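Local coordinates for protein Poly(A) RNA polymerase GLD2 (PDB 6LBK) that probably lengthens selected cytoplasmic RNAs by adding AMP units from ATP to their 3' ends, building poly(A) tails or, on certain microRNAs, a single added nucleotide, at residues E242-S247 / S277-S282; L234-T239 / L288-Y293. The protein carries 1 engineered substitution. One frame throughout, in Å; residues are numbered along the deposited sequence.

Interaction 1 (E242-S247 / S277-S282); sequences EPILPS and SKNESS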
# COMPACT_ATOMS: atom_id res chain seq x y z
N GLU A 242 24.21 -3.14 1.82
CA GLU A 242 24.41 -2.03 0.90
C GLU A 242 23.02 -1.60 0.44
O GLU A 242 22.49 -2.17 -0.52
CB GLU A 242 25.29 -2.44 -0.28
CG GLU A 242 26.71 -2.86 0.14
CD GLU A 242 27.73 -2.76 -0.99
OE1 GLU A 242 27.32 -2.81 -2.16
OE2 GLU A 242 28.94 -2.59 -0.70
N PRO A 243 22.41 -0.60 1.06
CA PRO A 243 20.95 -0.46 0.99
C PRO A 243 20.47 -0.02 -0.38
O PRO A 243 21.15 0.71 -1.10
CB PRO A 243 20.65 0.61 2.05
CG PRO A 243 21.91 1.41 2.12
CD PRO A 243 23.05 0.52 1.79
N ILE A 244 19.27 -0.49 -0.73
CA ILE A 244 18.61 -0.13 -1.98
C ILE A 244 17.72 1.12 -1.87
O ILE A 244 17.49 1.80 -2.88
CB ILE A 244 17.78 -1.34 -2.47
CG1 ILE A 244 18.66 -2.42 -3.07
CG2 ILE A 244 16.66 -0.96 -3.43
CD1 ILE A 244 17.87 -3.64 -3.48
N LEU A 245 17.28 1.48 -0.66
CA LEU A 245 16.48 2.69 -0.49
C LEU A 245 16.97 3.44 0.74
O LEU A 245 17.29 2.82 1.77
CB LEU A 245 14.97 2.39 -0.37
CG LEU A 245 14.22 1.96 -1.65
CD1 LEU A 245 12.73 1.75 -1.40
CD2 LEU A 245 14.46 2.93 -2.84
N PRO A 246 17.06 4.77 0.66
CA PRO A 246 17.43 5.55 1.84
C PRO A 246 16.19 5.86 2.64
O PRO A 246 15.17 5.17 2.48
CB PRO A 246 18.04 6.81 1.23
CG PRO A 246 17.21 7.02 0.00
CD PRO A 246 16.86 5.63 -0.51
N SER A 247 16.25 6.86 3.51
CA SER A 247 15.05 7.43 4.11
C SER A 247 14.71 8.73 3.40
O SER A 247 15.51 9.67 3.42
CB SER A 247 15.23 7.67 5.60
OG SER A 247 14.09 8.36 6.11
N SER A 277 22.18 2.86 -5.74
CA SER A 277 22.65 2.06 -4.62
C SER A 277 23.74 1.10 -5.08
O SER A 277 23.86 0.79 -6.26
CB SER A 277 21.50 1.29 -3.98
OG SER A 277 21.03 0.27 -4.84
N LYS A 278 24.58 0.67 -4.13
CA LYS A 278 25.66 -0.25 -4.48
C LYS A 278 25.19 -1.69 -4.64
O LYS A 278 25.90 -2.49 -5.26
CB LYS A 278 26.77 -0.19 -3.42
CG LYS A 278 27.39 1.18 -3.17
CD LYS A 278 28.52 1.10 -2.13
CE LYS A 278 29.05 2.48 -1.77
NZ LYS A 278 30.19 2.43 -0.81
N ASN A 279 24.02 -2.05 -4.10
CA ASN A 279 23.56 -3.44 -4.10
C ASN A 279 23.23 -3.91 -5.52
O ASN A 279 22.37 -3.31 -6.19
CB ASN A 279 22.33 -3.60 -3.22
CG ASN A 279 21.79 -5.01 -3.26
OD1 ASN A 279 21.06 -5.36 -4.17
ND2 ASN A 279 22.13 -5.81 -2.26
N GLU A 280 23.85 -5.02 -5.95
CA GLU A 280 23.55 -5.61 -7.25
C GLU A 280 22.62 -6.83 -7.18
O GLU A 280 22.50 -7.54 -8.18
CB GLU A 280 24.85 -6.02 -7.96
CG GLU A 280 25.88 -4.92 -8.18
CD GLU A 280 27.05 -5.39 -9.03
OE1 GLU A 280 27.37 -6.61 -9.00
OE2 GLU A 280 27.65 -4.56 -9.74
N SER A 281 21.92 -7.06 -6.06
CA SER A 281 21.01 -8.20 -6.00
C SER A 281 19.92 -8.08 -7.06
O SER A 281 19.25 -7.04 -7.15
CB SER A 281 20.35 -8.29 -4.61
OG SER A 281 21.28 -8.22 -3.54
N SER A 282 19.72 -9.14 -7.84
CA SER A 282 18.64 -9.16 -8.82
C SER A 282 17.28 -9.37 -8.14
O SER A 282 17.20 -9.53 -6.92
CB SER A 282 18.90 -10.22 -9.89
OG SER A 282 18.91 -11.49 -9.32

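Interaction 2 (L234-T239 / L288-Y293); sequences LHYLQT and LGFLKY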
# COMPACT_ATOMS: atom_id res chain seq x y z
N LEU A 234 9.63 -1.95 1.74
CA LEU A 234 10.51 -0.77 1.78
C LEU A 234 11.50 -0.84 2.94
O LEU A 234 12.67 -0.47 2.78
CB LEU A 234 9.69 0.53 1.85
CG LEU A 234 8.69 0.96 0.76
CD1 LEU A 234 8.20 2.35 1.04
CD2 LEU A 234 9.29 0.94 -0.65
N HIS A 235 11.08 -1.34 4.10
CA HIS A 235 12.01 -1.55 5.20
C HIS A 235 13.10 -2.56 4.83
O HIS A 235 14.29 -2.34 5.10
CB HIS A 235 11.24 -2.00 6.44
CG HIS A 235 12.12 -2.47 7.55
ND1 HIS A 235 12.78 -1.61 8.38
CD2 HIS A 235 12.48 -3.72 7.92
CE1 HIS A 235 13.51 -2.30 9.24
NE2 HIS A 235 13.35 -3.58 8.98
N TYR A 236 12.72 -3.69 4.22
CA TYR A 236 13.71 -4.69 3.80
C TYR A 236 14.73 -4.06 2.86
O TYR A 236 15.94 -4.27 3.01
CB TYR A 236 13.06 -5.92 3.14
CG TYR A 236 14.11 -6.89 2.52
CD1 TYR A 236 15.04 -7.57 3.33
CD2 TYR A 236 14.17 -7.10 1.14
CE1 TYR A 236 16.03 -8.44 2.75
CE2 TYR A 236 15.15 -7.97 0.58
CZ TYR A 236 16.07 -8.62 1.38
OH TYR A 236 16.98 -9.42 0.80
N LEU A 237 14.25 -3.27 1.90
CA LEU A 237 15.15 -2.57 0.99
C LEU A 237 15.97 -1.51 1.71
O LEU A 237 17.07 -1.18 1.24
CB LEU A 237 14.35 -1.94 -0.15
CG LEU A 237 13.57 -2.84 -1.12
CD1 LEU A 237 12.77 -1.98 -2.14
CD2 LEU A 237 14.50 -3.84 -1.83
N GLN A 238 15.49 -0.98 2.84
CA GLN A 238 16.18 0.11 3.52
C GLN A 238 17.32 -0.35 4.41
O GLN A 238 18.25 0.42 4.67
CB GLN A 238 15.18 0.91 4.35
CG GLN A 238 14.45 2.00 3.59
CD GLN A 238 13.41 2.68 4.44
OE1 GLN A 238 12.82 2.05 5.32
NE2 GLN A 238 13.19 3.98 4.21
N THR A 239 17.27 -1.60 4.87
CA THR A 239 18.20 -2.10 5.86
C THR A 239 19.19 -3.14 5.31
O THR A 239 19.98 -3.69 6.09
CB THR A 239 17.39 -2.67 7.02
OG1 THR A 239 16.32 -3.44 6.47
CG2 THR A 239 16.82 -1.54 7.87
N LEU A 288 13.79 -13.75 -2.68
CA LEU A 288 14.24 -14.77 -1.73
C LEU A 288 14.66 -14.12 -0.41
O LEU A 288 14.23 -14.55 0.67
CB LEU A 288 15.38 -15.60 -2.32
CG LEU A 288 15.07 -17.06 -2.66
CD1 LEU A 288 16.34 -17.80 -3.03
CD2 LEU A 288 14.40 -17.72 -1.51
N GLY A 289 15.49 -13.07 -0.48
CA GLY A 289 15.95 -12.42 0.74
C GLY A 289 14.82 -11.82 1.55
O GLY A 289 14.83 -11.84 2.78
N PHE A 290 13.81 -11.26 0.88
CA PHE A 290 12.70 -10.68 1.62
C PHE A 290 11.91 -11.75 2.35
O PHE A 290 11.47 -11.54 3.48
CB PHE A 290 11.80 -9.86 0.69
CG PHE A 290 10.46 -9.55 1.28
CD1 PHE A 290 10.27 -8.44 2.07
CD2 PHE A 290 9.39 -10.40 1.04
CE1 PHE A 290 9.03 -8.18 2.59
CE2 PHE A 290 8.16 -10.15 1.56
CZ PHE A 290 7.97 -9.03 2.33
N LEU A 291 11.67 -12.89 1.70
CA LEU A 291 11.00 -13.98 2.41
C LEU A 291 11.84 -14.50 3.57
O LEU A 291 11.32 -14.73 4.67
CB LEU A 291 10.63 -15.09 1.43
CG LEU A 291 9.57 -14.76 0.38
CD1 LEU A 291 9.52 -15.90 -0.64
CD2 LEU A 291 8.16 -14.54 1.00
N LYS A 292 13.15 -14.67 3.36
CA LYS A 292 14.02 -15.16 4.44
C LYS A 292 14.07 -14.18 5.61
O LYS A 292 14.02 -14.59 6.78
CB LYS A 292 15.44 -15.41 3.92
CG LYS A 292 16.42 -15.98 4.97
CD LYS A 292 17.85 -16.10 4.44
CE LYS A 292 18.75 -16.50 5.57
NZ LYS A 292 19.96 -17.30 5.11
N TYR A 293 14.14 -12.88 5.32
CA TYR A 293 14.37 -11.89 6.37
C TYR A 293 13.26 -11.93 7.40
O TYR A 293 13.52 -11.94 8.61
CB TYR A 293 14.51 -10.51 5.75
CG TYR A 293 14.67 -9.39 6.76
CD1 TYR A 293 15.85 -9.22 7.47
CD2 TYR A 293 13.63 -8.46 6.95
CE1 TYR A 293 15.99 -8.18 8.37
CE2 TYR A 293 13.76 -7.42 7.85
CZ TYR A 293 14.93 -7.27 8.56
OH TYR A 293 15.02 -6.22 9.46

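Interaction 1 (E242-S247 / S277-S282)
The side-chain amide of N279 has the aliphatic arm of I244 over one face, with I244 CD1 reaching N279 OD1 at 3.7 Å and I244 CG1 lying at 3.9 Å from N279 CB. The backbone N of S281 donates from the other face: it stands 54° out of the carbonyl plane and reaches N279 OD1 at 2.7 Å. At the amide's nitrogen edge, N279 ND2 donates nearly in plane to S281 OG (2.9 Å). Two bonds thus fix the rotation of the group and leave its flat side for the isoleucine. With CG anti to the backbone N (chi1 177°), the amide is brought back beside S281, and N279 CB meets the backbone O of E242 at 3.1 Å. Cutting N279 back to an alanine is likely to leave the S281 backbone N without its side-chain acceptor and S281 OG without the ND2 donor, and to open a gap beside the end of I244. The second flat group, the carboxylate of E242, has the methylene chain of K278 across one face, the two side chains meeting at about a right angle. E242 OE1 comes to 3.0 Å from K278 CB, yet the charged ends stay apart, E242 OE2 and K278 NZ being 5.2 Å from each other. Further along, S277 CB abuts the backbone O of P243 at 3.0 Å. No hydrogen bond joins the two segments; the contact is one of packing between loops that are each ordered by bonds of their own or to other parts of the chain. R199 donates to the backbone O atoms of N279 and S281. The side-chain acceptor two residues before its donor makes 279-281 an Asx turn, placed just ahead of S282, the N-cap residue of helix 283-297.

Interaction 2 (L234-T239 / L288-Y293)
H235, Y236 and Y293 form an aromatic cluster where two helical segments cross steeply, 10.5 Å apart between their axes and at 100° between their directions. It is a worked example of how one large ring can fill the space at a wide crossing when the opposing helix offers a glycine. The Y236 ring lies against the backbone of 289-290, with F290 CA 3.8 Å from the ring centroid, a CH-pi contact almost on the ring normal. Its hydroxyl goes on to the glycine, Y236 OH standing 3.2 Å from G289 CA, a spot where a beta-carbon would collide with it. Two beta-carbons add to this: F290 CB lies 3.7 Å from Y236 CD2, on the same face as F290 CA, and Y293 CB 3.8 Å from Y236 CD1. The Y236 and Y293 side chains run antiparallel alongside one another, their ring planes inclined at 42°. Because CG of Y293 is anti to the backbone N (chi1 177°), its ring extends over to the other helix, where Y293 OH and H235 NE2 share a hydrogen bond of 3.2 Å at the imidazole edge. T239 OG1 lies over one face of that imidazole, offset toward the rim, and donates to H235 O (2.7 Å). H235 O also accepts from Q238 N, the two donors on opposite faces of the carbonyl plane. Around the crossing, helix 200-213 backs both segments, V200 touching L234 and L237 while I207 meets F290. Helix 344-363 covers the far side of 288-293 through W358, and Y193 of helix 182-194 packs on L234 and Q238.

Overall arrangement
The chain, a portion of GLD2 carrying the palm and PAP-associated regions, runs through helix 226-239 and, two residues on, into 242-247. After the short helices 248-251, 253-256 and 268-271 it returns at 277-282, where interaction 1 closes a loop of 29 intervening residues. Helix 283-297 follows, and its segment 288-293 closes the wider loop of interaction 2, so the first contact nests inside the second. With centres about 11 Å apart, the two also touch directly: Q238 NE2 probably donates a hydrogen bond to P246 O, and I244 N probably does so to L237 O. Together they join both helices and their flanking loops, away from the predicted catalytic metal site.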